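Local coordinates for anthrone oxidase-like protein (Streptomyces ambofaciens, PDB 5F9P) that probably acts as an oxygenase that cleaves a C-C bond, opening ring B in the biosynthesis of an atypical angucycline, at residues Glu67-Glu70 and Lys71-Gly75; Glu76-Lys79 and His80-Pro84; Pro144-Ala147 and Phe148-Gln151; Gln195-Asp198 and Glu199-Ala203. One frame throughout, in Å; residues are numbered along the deposited sequence.

Contact 1. Residues Glu67-Glu70 and Lys71-Gly75; sequences EDLE and KRYAG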
loop_
_atom_site.group_PDB
_atom_site.type_symbol
_atom_site.label_atom_id
_atom_site.label_comp_id
_atom_site.label_asym_id
_atom_site.label_seq_id
_atom_site.Cartn_x
_atom_site.Cartn_y
_atom_site.Cartn_z
ATOM N N GLU A 67 -14.541 6.212 -11.704
ATOM C CA GLU A 67 -15.573 5.732 -12.610
ATOM C C GLU A 67 -15.145 4.402 -13.245
ATOM O O GLU A 67 -15.927 3.455 -13.322
ATOM C CB GLU A 67 -15.857 6.805 -13.667
ATOM C CG GLU A 67 -17.169 6.658 -14.403
ATOM C CD GLU A 67 -17.419 7.822 -15.366
ATOM O OE1 GLU A 67 -16.896 8.928 -15.106
ATOM O OE2 GLU A 67 -18.131 7.631 -16.380
ATOM N N ASP A 68 -13.886 4.321 -13.658
ATOM C CA ASP A 68 -13.344 3.074 -14.187
ATOM C C ASP A 68 -13.338 1.970 -13.131
ATOM O O ASP A 68 -13.720 0.837 -13.405
ATOM C CB ASP A 68 -11.927 3.291 -14.719
ATOM C CG ASP A 68 -11.879 4.310 -15.840
ATOM O OD1 ASP A 68 -12.726 4.230 -16.752
ATOM O OD2 ASP A 68 -11.001 5.192 -15.805
ATOM N N LEU A 69 -12.893 2.302 -11.925
ATOM C CA LEU A 69 -12.888 1.334 -10.825
ATOM C C LEU A 69 -14.273 0.758 -10.531
ATOM O O LEU A 69 -14.422 -0.444 -10.288
ATOM C CB LEU A 69 -12.354 1.979 -9.554
ATOM C CG LEU A 69 -12.431 1.094 -8.308
ATOM C CD1 LEU A 69 -11.495 -0.091 -8.470
ATOM C CD2 LEU A 69 -12.116 1.897 -7.030
ATOM N N GLU A 70 -15.281 1.621 -10.513
ATOM C CA GLU A 70 -16.636 1.190 -10.189
ATOM C C GLU A 70 -17.171 0.202 -11.222
ATOM O O GLU A 70 -17.910 -0.724 -10.884
ATOM C CB GLU A 70 -17.570 2.402 -10.054
ATOM C CG GLU A 70 -17.299 3.236 -8.805
ATOM C CD GLU A 70 -17.405 2.423 -7.522
ATOM O OE1 GLU A 70 -18.052 1.352 -7.554
ATOM O OE2 GLU A 70 -16.837 2.849 -6.484
ATOM N N LYS A 71 -16.798 0.410 -12.479
ATOM C CA LYS A 71 -17.165 -0.513 -13.552
ATOM C C LYS A 71 -16.628 -1.896 -13.238
ATOM O O LYS A 71 -17.305 -2.900 -13.452
ATOM C CB LYS A 71 -16.602 -0.019 -14.892
ATOM C CG LYS A 71 -17.351 -0.496 -16.130
ATOM C CD LYS A 71 -17.099 0.466 -17.294
ATOM C CE LYS A 71 -17.556 1.888 -16.940
ATOM N NZ LYS A 71 -16.934 2.953 -17.785
ATOM N N ARG A 72 -15.408 -1.959 -12.718
ATOM C CA ARG A 72 -14.871 -3.245 -12.298
ATOM C C ARG A 72 -15.668 -3.855 -11.138
ATOM O O ARG A 72 -15.969 -5.056 -11.134
ATOM C CB ARG A 72 -13.403 -3.120 -11.908
ATOM C CG ARG A 72 -12.954 -4.269 -11.026
ATOM C CD ARG A 72 -11.469 -4.259 -10.883
ATOM N NE ARG A 72 -11.014 -5.170 -9.849
ATOM C CZ ARG A 72 -11.311 -6.457 -9.809
ATOM N NH1 ARG A 72 -12.100 -6.983 -10.740
ATOM N NH2 ARG A 72 -10.830 -7.213 -8.827
ATOM N N TYR A 73 -16.013 -3.021 -10.157
ATOM C CA TYR A 73 -16.775 -3.480 -8.997
ATOM C C TYR A 73 -18.144 -3.999 -9.423
ATOM O O TYR A 73 -18.746 -4.823 -8.739
ATOM C CB TYR A 73 -16.970 -2.350 -7.989
ATOM C CG TYR A 73 -15.766 -2.013 -7.136
ATOM C CD1 TYR A 73 -14.685 -2.882 -7.028
ATOM C CD2 TYR A 73 -15.718 -0.817 -6.429
ATOM C CE1 TYR A 73 -13.584 -2.561 -6.234
ATOM C CE2 TYR A 73 -14.632 -0.489 -5.640
ATOM C CZ TYR A 73 -13.569 -1.364 -5.540
ATOM O OH TYR A 73 -12.488 -1.023 -4.743
ATOM N N ALA A 74 -18.640 -3.503 -10.550
ATOM C CA ALA A 74 -19.968 -3.901 -11.022
ATOM C C ALA A 74 -19.913 -5.173 -11.864
ATOM O O ALA A 74 -20.949 -5.752 -12.178
ATOM C CB ALA A 74 -20.625 -2.762 -11.809
ATOM N N GLY A 75 -18.702 -5.601 -12.221
ATOM C CA GLY A 75 -18.509 -6.823 -12.993
ATOM C C GLY A 75 -18.936 -8.071 -12.240
ATOM O O GLY A 75 -18.857 -8.115 -11.012
#

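Contact 2. Residues Glu76-Lys79 and His80-Pro84; sequences EEFK and HRTLP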
loop_
_atom_site.group_PDB
_atom_site.type_symbol
_atom_site.label_atom_id
_atom_site.label_comp_id
_atom_site.label_asym_id
_atom_site.label_seq_id
_atom_site.Cartn_x
_atom_site.Cartn_y
_atom_site.Cartn_z
ATOM N N GLU A 76 -19.383 -9.086 -12.975
ATOM C CA GLU A 76 -19.881 -10.321 -12.371
ATOM C C GLU A 76 -18.809 -11.224 -11.752
ATOM O O GLU A 76 -19.081 -11.910 -10.768
ATOM C CB GLU A 76 -20.684 -11.135 -13.384
ATOM C CG GLU A 76 -22.140 -10.762 -13.434
ATOM C CD GLU A 76 -22.450 -9.871 -14.602
ATOM O OE1 GLU A 76 -21.598 -9.779 -15.520
ATOM O OE2 GLU A 76 -23.544 -9.265 -14.603
ATOM N N GLU A 77 -17.614 -11.262 -12.342
ATOM C CA GLU A 77 -16.544 -12.069 -11.760
ATOM C C GLU A 77 -16.219 -11.527 -10.384
ATOM O O GLU A 77 -16.139 -12.276 -9.412
ATOM C CB GLU A 77 -15.266 -12.083 -12.615
ATOM C CG GLU A 77 -14.146 -12.887 -11.927
ATOM C CD GLU A 77 -12.773 -12.722 -12.567
ATOM O OE1 GLU A 77 -12.645 -11.893 -13.498
ATOM O OE2 GLU A 77 -11.827 -13.432 -12.129
ATOM N N PHE A 78 -16.048 -10.212 -10.302
ATOM C CA PHE A 78 -15.707 -9.579 -9.033
ATOM C C PHE A 78 -16.746 -9.879 -7.964
ATOM O O PHE A 78 -16.411 -10.272 -6.844
ATOM C CB PHE A 78 -15.545 -8.066 -9.194
ATOM C CG PHE A 78 -15.187 -7.360 -7.910
ATOM C CD1 PHE A 78 -13.878 -7.355 -7.447
ATOM C CD2 PHE A 78 -16.160 -6.723 -7.156
ATOM C CE1 PHE A 78 -13.549 -6.717 -6.274
ATOM C CE2 PHE A 78 -15.830 -6.083 -5.975
ATOM C CZ PHE A 78 -14.523 -6.078 -5.537
ATOM N N LYS A 79 -18.014 -9.686 -8.310
ATOM C CA LYS A 79 -19.092 -9.856 -7.344
ATOM C C LYS A 79 -19.280 -11.308 -6.894
ATOM O O LYS A 79 -19.474 -11.579 -5.710
ATOM C CB LYS A 79 -20.408 -9.315 -7.917
ATOM C CG LYS A 79 -20.377 -7.817 -8.220
ATOM C CD LYS A 79 -21.776 -7.228 -8.454
ATOM C CE LYS A 79 -22.515 -7.908 -9.608
ATOM N NZ LYS A 79 -23.794 -7.207 -9.937
ATOM N N HIS A 80 -19.228 -12.241 -7.844
ATOM C CA HIS A 80 -19.663 -13.608 -7.576
ATOM C C HIS A 80 -18.526 -14.614 -7.457
ATOM O O HIS A 80 -18.711 -15.703 -6.915
ATOM C CB HIS A 80 -20.667 -14.050 -8.635
ATOM C CG HIS A 80 -21.817 -13.111 -8.773
ATOM N ND1 HIS A 80 -22.740 -12.921 -7.769
ATOM C CD2 HIS A 80 -22.173 -12.276 -9.778
ATOM C CE1 HIS A 80 -23.627 -12.020 -8.154
ATOM N NE2 HIS A 80 -23.304 -11.612 -9.369
ATOM N N ARG A 81 -17.351 -14.259 -7.959
ATOM C CA ARG A 81 -16.203 -15.139 -7.802
ATOM C C ARG A 81 -15.185 -14.541 -6.849
ATOM O O ARG A 81 -14.860 -15.131 -5.828
ATOM C CB ARG A 81 -15.541 -15.442 -9.145
ATOM C CG ARG A 81 -14.344 -16.400 -9.007
ATOM C CD ARG A 81 -13.721 -16.747 -10.357
ATOM N NE ARG A 81 -12.535 -17.586 -10.197
ATOM C CZ ARG A 81 -11.942 -18.240 -11.189
ATOM N NH1 ARG A 81 -12.421 -18.151 -12.420
ATOM N NH2 ARG A 81 -10.863 -18.976 -10.950
ATOM N N THR A 82 -14.701 -13.351 -7.177
ATOM C CA THR A 82 -13.583 -12.755 -6.455
ATOM C C THR A 82 -13.831 -12.510 -4.974
ATOM O O THR A 82 -13.053 -12.975 -4.123
ATOM C CB THR A 82 -13.148 -11.458 -7.119
ATOM O OG1 THR A 82 -12.850 -11.741 -8.485
ATOM C CG2 THR A 82 -11.885 -10.924 -6.439
ATOM N N LEU A 83 -14.906 -11.782 -4.660
ATOM C CA LEU A 83 -15.213 -11.451 -3.270
ATOM C C LEU A 83 -15.473 -12.680 -2.396
ATOM O O LEU A 83 -14.889 -12.812 -1.323
ATOM C CB LEU A 83 -16.384 -10.472 -3.188
ATOM C CG LEU A 83 -15.947 -9.049 -3.488
ATOM C CD1 LEU A 83 -17.146 -8.123 -3.616
ATOM C CD2 LEU A 83 -14.992 -8.583 -2.390
ATOM N N PRO A 84 -16.357 -13.580 -2.849
ATOM C CA PRO A 84 -16.632 -14.804 -2.090
ATOM C C PRO A 84 -15.391 -15.709 -1.934
ATOM O O PRO A 84 -15.170 -16.272 -0.850
ATOM C CB PRO A 84 -17.712 -15.496 -2.927
ATOM C CG PRO A 84 -18.333 -14.397 -3.729
ATOM C CD PRO A 84 -17.219 -13.456 -4.034
HETATM O O HOH W 1 -11.536 -13.983 -9.273
#

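Contact 3. Residues Pro144-Ala147 and Phe148-Gln151; sequences PGQA and FLAQ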
loop_
_atom_site.group_PDB
_atom_site.type_symbol
_atom_site.label_atom_id
_atom_site.label_comp_id
_atom_site.label_asym_id
_atom_site.label_seq_id
_atom_site.Cartn_x
_atom_site.Cartn_y
_atom_site.Cartn_z
ATOM N N PRO A 144 5.843 15.894 4.786
ATOM C CA PRO A 144 6.856 16.942 5.017
ATOM C C PRO A 144 7.491 16.811 6.395
ATOM O O PRO A 144 8.676 17.083 6.556
ATOM C CB PRO A 144 6.047 18.242 4.931
ATOM C CG PRO A 144 4.855 17.898 4.087
ATOM C CD PRO A 144 4.541 16.450 4.365
ATOM N N GLY A 145 6.707 16.386 7.380
ATOM C CA GLY A 145 7.205 16.218 8.738
ATOM C C GLY A 145 8.351 15.227 8.872
ATOM O O GLY A 145 9.133 15.289 9.831
ATOM N N GLN A 146 8.459 14.309 7.914
ATOM C CA GLN A 146 9.490 13.278 7.975
ATOM C C GLN A 146 10.580 13.396 6.899
ATOM O O GLN A 146 11.119 12.397 6.419
ATOM C CB GLN A 146 8.852 11.891 7.957
ATOM C CG GLN A 146 7.881 11.682 9.117
ATOM C CD GLN A 146 7.552 10.221 9.344
ATOM O OE1 GLN A 146 8.010 9.618 10.313
ATOM N NE2 GLN A 146 6.746 9.650 8.459
ATOM N N ALA A 147 10.912 14.625 6.533
ATOM C CA ALA A 147 12.006 14.847 5.600
ATOM C C ALA A 147 13.292 14.174 6.099
ATOM O O ALA A 147 14.134 13.773 5.300
ATOM C CB ALA A 147 12.224 16.349 5.380
ATOM N N PHE A 148 13.438 14.029 7.414
ATOM C CA PHE A 148 14.658 13.445 7.974
ATOM C C PHE A 148 14.902 12.024 7.466
ATOM O O PHE A 148 16.028 11.534 7.509
ATOM C CB PHE A 148 14.602 13.406 9.511
ATOM C CG PHE A 148 13.586 12.433 10.040
ATOM C CD1 PHE A 148 12.274 12.831 10.264
ATOM C CD2 PHE A 148 13.932 11.106 10.266
ATOM C CE1 PHE A 148 11.325 11.925 10.733
ATOM C CE2 PHE A 148 12.991 10.198 10.728
ATOM C CZ PHE A 148 11.683 10.606 10.962
ATOM N N LEU A 149 13.844 11.348 7.024
ATOM C CA LEU A 149 13.960 9.948 6.611
ATOM C C LEU A 149 15.012 9.766 5.522
ATOM O O LEU A 149 15.725 8.770 5.507
ATOM C CB LEU A 149 12.617 9.405 6.125
ATOM C CG LEU A 149 11.540 9.026 7.150
ATOM C CD1 LEU A 149 10.247 8.730 6.407
ATOM C CD2 LEU A 149 11.983 7.834 8.002
ATOM N N ALA A 150 15.101 10.734 4.614
ATOM C CA ALA A 150 16.021 10.642 3.482
ATOM C C ALA A 150 17.476 10.451 3.907
ATOM O O ALA A 150 18.302 10.005 3.107
ATOM C CB ALA A 150 15.887 11.866 2.577
ATOM N N GLN A 151 17.794 10.787 5.154
ATOM C CA GLN A 151 19.151 10.601 5.647
ATOM C C GLN A 151 19.288 9.409 6.593
ATOM O O GLN A 151 20.360 9.153 7.122
ATOM C CB GLN A 151 19.694 11.889 6.273
ATOM C CG GLN A 151 20.056 12.969 5.242
ATOM C CD GLN A 151 18.842 13.697 4.705
ATOM O OE1 GLN A 151 18.704 13.911 3.493
ATOM N NE2 GLN A 151 17.953 14.097 5.607
HETATM O O HOH W 2 12.091 16.045 9.016
#

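Contact 4. Residues Gln195-Asp198 and Glu199-Ala203; sequences QDQD and EARKA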
loop_
_atom_site.group_PDB
_atom_site.type_symbol
_atom_site.label_atom_id
_atom_site.label_comp_id
_atom_site.label_asym_id
_atom_site.label_seq_id
_atom_site.Cartn_x
_atom_site.Cartn_y
_atom_site.Cartn_z
ATOM N N GLN A 195 17.244 7.916 22.679
ATOM C CA GLN A 195 18.515 8.614 22.489
ATOM C C GLN A 195 18.950 8.645 21.027
ATOM O O GLN A 195 19.658 9.567 20.598
ATOM C CB GLN A 195 19.622 8.004 23.366
ATOM C CG GLN A 195 19.656 6.459 23.429
ATOM C CD GLN A 195 18.657 5.872 24.431
ATOM O OE1 GLN A 195 17.803 6.582 24.958
ATOM N NE2 GLN A 195 18.772 4.565 24.699
ATOM N N ASP A 196 18.520 7.653 20.249
ATOM C CA ASP A 196 19.001 7.559 18.869
ATOM C C ASP A 196 18.030 8.054 17.819
ATOM O O ASP A 196 18.380 8.148 16.644
ATOM C CB ASP A 196 19.453 6.138 18.555
ATOM C CG ASP A 196 20.621 5.725 19.412
ATOM O OD1 ASP A 196 21.671 6.395 19.308
ATOM O OD2 ASP A 196 20.477 4.773 20.206
ATOM N N GLN A 197 16.812 8.370 18.247
ATOM C CA GLN A 197 15.817 8.938 17.355
ATOM C C GLN A 197 16.088 10.415 17.111
ATOM O O GLN A 197 16.397 11.165 18.038
ATOM C CB GLN A 197 14.425 8.787 17.954
ATOM C CG GLN A 197 13.938 7.362 18.100
ATOM C CD GLN A 197 12.488 7.304 18.547
ATOM O OE1 GLN A 197 11.741 8.277 18.397
ATOM N NE2 GLN A 197 12.086 6.172 19.104
ATOM N N ASP A 198 15.949 10.829 15.861
ATOM C CA ASP A 198 15.935 12.249 15.516
ATOM C C ASP A 198 14.763 12.947 16.228
ATOM O O ASP A 198 13.702 12.358 16.388
ATOM C CB ASP A 198 15.773 12.406 14.002
ATOM C CG ASP A 198 16.283 13.740 13.499
ATOM O OD1 ASP A 198 15.632 14.785 13.771
ATOM O OD2 ASP A 198 17.342 13.731 12.829
ATOM N N GLU A 199 14.949 14.191 16.655
ATOM C CA GLU A 199 13.865 14.899 17.329
ATOM C C GLU A 199 12.724 15.199 16.359
ATOM O O GLU A 199 11.569 15.296 16.759
ATOM C CB GLU A 199 14.374 16.168 18.031
ATOM C CG GLU A 199 15.276 15.876 19.261
ATOM C CD GLU A 199 14.520 15.167 20.386
ATOM O OE1 GLU A 199 13.429 15.664 20.733
ATOM O OE2 GLU A 199 14.997 14.117 20.918
ATOM N N ALA A 200 13.054 15.334 15.080
ATOM C CA ALA A 200 12.033 15.516 14.048
ATOM C C ALA A 200 11.184 14.240 13.900
ATOM O O ALA A 200 9.984 14.308 13.597
ATOM C CB ALA A 200 12.667 15.919 12.726
ATOM N N ARG A 201 11.792 13.079 14.142
ATOM C CA ARG A 201 11.011 11.838 14.152
ATOM C C ARG A 201 10.003 11.843 15.294
ATOM O O ARG A 201 8.827 11.564 15.086
ATOM C CB ARG A 201 11.894 10.595 14.248
ATOM C CG ARG A 201 11.106 9.329 14.599
ATOM C CD ARG A 201 11.999 8.107 14.667
ATOM N NE ARG A 201 11.254 6.905 15.061
ATOM C CZ ARG A 201 11.778 5.681 15.083
ATOM N NH1 ARG A 201 13.050 5.502 14.731
ATOM N NH2 ARG A 201 11.032 4.638 15.440
ATOM N N LYS A 202 10.469 12.177 16.495
ATOM C CA LYS A 202 9.595 12.234 17.675
ATOM C C LYS A 202 8.429 13.204 17.483
ATOM O O LYS A 202 7.310 12.957 17.935
ATOM C CB LYS A 202 10.400 12.641 18.913
ATOM C CG LYS A 202 11.597 11.741 19.216
ATOM C CD LYS A 202 12.332 12.232 20.463
ATOM C CE LYS A 202 13.498 11.324 20.835
ATOM N NZ LYS A 202 14.290 11.876 21.986
ATOM N N ALA A 203 8.701 14.316 16.818
ATOM C CA ALA A 203 7.674 15.314 16.571
ATOM C C ALA A 203 6.653 14.780 15.577
ATOM O O ALA A 203 5.452 14.912 15.784
ATOM C CB ALA A 203 8.299 16.612 16.059
HETATM O O HOH W 3 17.387 13.369 19.820
#

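Contact 1. Residues Glu67-Glu70 and Lys71-Gly75
Leu-69 and Tyr-73, one helical turn apart, make the apolar part of this contact. CG of Leu-69 stands 3.8 Å above the plane of the Tyr-73 ring and 4.1 Å from its centroid, 23° off the normal, a CH-pi contact displaced toward the rim. Both methyls follow: CD2 of Leu-69 lies 3.7 Å from CE2 of Tyr-73, and CD1 rests near CZ. With chi1 at 174°, CG of Leu-69 points away from the backbone N and the isobutyl group slants over the ring face.

At the edge of the same ring, near its plane, OE1 of Glu-70 comes within 3.4 Å of CD2 of Tyr-73, the carboxylate turned 70° from the ring. A bend at chi2 brings it there.

Backbone i to i+4 bonds include Tyr-73 N to Leu-69 O at 3.0 Å and Ala-74 N to Glu-70 O at 2.9 Å.

OD2 of Asp-68 forms a salt bridge with Arg-64, while NZ of Lys-71 stays 4.5 Å from OD1 of Asp-68. Leu-69 and Tyr-73 touch strand 92-105, and Tyr-73 has a cation-pi contact with Arg-167. The ring therefore binds helix 66-74 to the barrel, while Lys-71, weakly paired with Glu-41, probably adds diffuse attraction.

Contact 2. Residues Glu76-Lys79 and His80-Pro84
Leu-83 lies over one face of the Phe-78 ring, its CG 4.1 Å from the centroid and 23° off the normal, a CH-pi contact offset toward the rim. CD1 of Leu-83 makes the nearest approach, 3.4 Å to CE2 of Phe-78. A chi1 of -180° swings the Phe-78 ring away from its own N. CB of Thr-82 approaches the same ring obliquely.

The five-residue spacing of this pair follows from a pi-type turn. Leu-83 N bonds Phe-78 O at 3.1 Å, and Thr-82 N bonds Glu-77 O at 2.9 Å, both i to i+5. Glu-77 O also accepts from Arg-81 N at 2.7 Å, the two N-H groups reaching it from opposite faces of the carbonyl plane. Pro-84 has no N-H to give, and the helix kinks there.

Elsewhere on helix 76-88, CB of Lys-79 sits over the centre of the His-80 ring, 11° off its normal, while CG of Glu-76 meets the ring edge in plane.

A water donates to OE2 of Glu-77 and also bonds OG1 of Thr-82, 2.7 Å from the water oxygen. That carboxylate oxygen also bonds His-240, and Arg-81 bonds His-240 and His-241, probably part of an expression tag. The widened turn thus concentrates two N-H groups on one carbonyl, while Phe-78 packs against Arg-167 of strand 155-167.

Contact 3. Residues Pro144-Ala147 and Phe148-Gln151
Phe-148 lies alongside Gln-146, both side chains pointing the same way. CE1 of Phe-148 is 3.7 Å from CB of Gln-146, and its CZ is 3.9 Å from OE1 of Gln-146; the amide is inclined 67° to the ring. The phenyl group turns back over the preceding residues because CG of Phe-148 lies between the backbone N and the carbonyl carbon, chi1 69°. Leu-149 also runs beside Gln-146, its CD1 3.8 Å from CB of Gln-146.

Behind these contacts is a 3-10 backbone with i to i+3 bonds. Leu-149 N donates to Gln-146 O at 3.0 Å, and Ala-150 N donates to Ala-147 O at 3.3 Å. A water spans the turn, donating to Gly-145 O at 3.2 Å and accepting from Phe-148 N at 2.9 Å; it lies in the plane of the Phe-148 ring, at its edge.

Further out, NE2 of Gln-146 donates to Leu-142 O and also bonds a glycerol, probably from the crystallisation liquor. Phe-148 packs on Ala-200 and Arg-201 of helix 199-211, and Leu-149 on Phe-155 and His-158 of strand 155-167. The 3-10 segment 144-151, in the loop between helix 135-142 and strand 155-167, thus presents apolar groups to its neighbours, while the buried amide nitrogen of Gln-146 is satisfied by a carbonyl and a glycerol oxygen.

Contact 4. Residues Gln195-Asp198 and Glu199-Ala203
The N-terminus of helix 199-211 is capped by Asp-198, whose OD1 accepts from Ala-200 N at 2.9 Å with an N-H...O angle of 157°. The oxygen uses its anti lone pair, the one facing away from OD2. A chi1 of -157° sets the Asp-198 carboxylate beside its carbonyl carbon, turned back onto the first turn of the helix. Its negative charge at this end would be expected to interact favourably with the helix dipole. The main-chain oxygen of Asp-198 also serves the turn, accepting from Lys-202 N at 3.2 Å and, weakly, from Arg-201 N.

This N-cap belongs to the second half of the barrel protein, where the loop after helix 183-190 leads into helix 199-211. By sequence this half of the protein belongs to the antibiotic biosynthesis monooxygenase family, of the dimeric alpha-beta barrel clan.

Gln-197, just before the cap, lays its amide over one face of the Arg-201 guanidinium. The planes are 13° apart, and CD of Gln-197 stands 3.7 Å above the guanidinium, displaced toward its rim. OE1 of Gln-197 is 3.6 Å from CG of Lys-202. The stacked groups are held from outside: NE2 of Gln-197 bonds Gln-192 O, while Arg-201 donates to Tyr-189 O and Arg-190 O and makes a cation-pi contact with Tyr-189.

Within the helix, NZ of Lys-202 forms a salt bridge with OE2 of Glu-199 at 2.6 Å, on the syn side, and also bonds Pro-194 O. A water donates to this same OE2 and to O of Gln-197, its oxygen 3.0 Å from the latter, tying the helix start to the loop.

Overall arrangement
The four contacts form two touching pairs on opposite sides of the chain's centre. Contacts 1 and 2, on consecutive helices, have centres 12 Å apart; CD1 of Tyr-73 lies 3.5 Å from CZ of Phe-78, the ring planes about 30° apart, and both rings reach Arg-167 of strand 155-167. Contacts 3 and 4 have centres 11 Å apart, with CZ of Phe-148 3.3 Å from CB of Arg-201. Between the pairs, centres are 37 to 46 Å apart, and contacts 1 and 3 stay about 25 Å apart at their nearest atoms. A glycerol is bonded to Gln-146 of contact 3, and the Arg-201 side chain of contact 4 is about 6 Å from a bound glycerol.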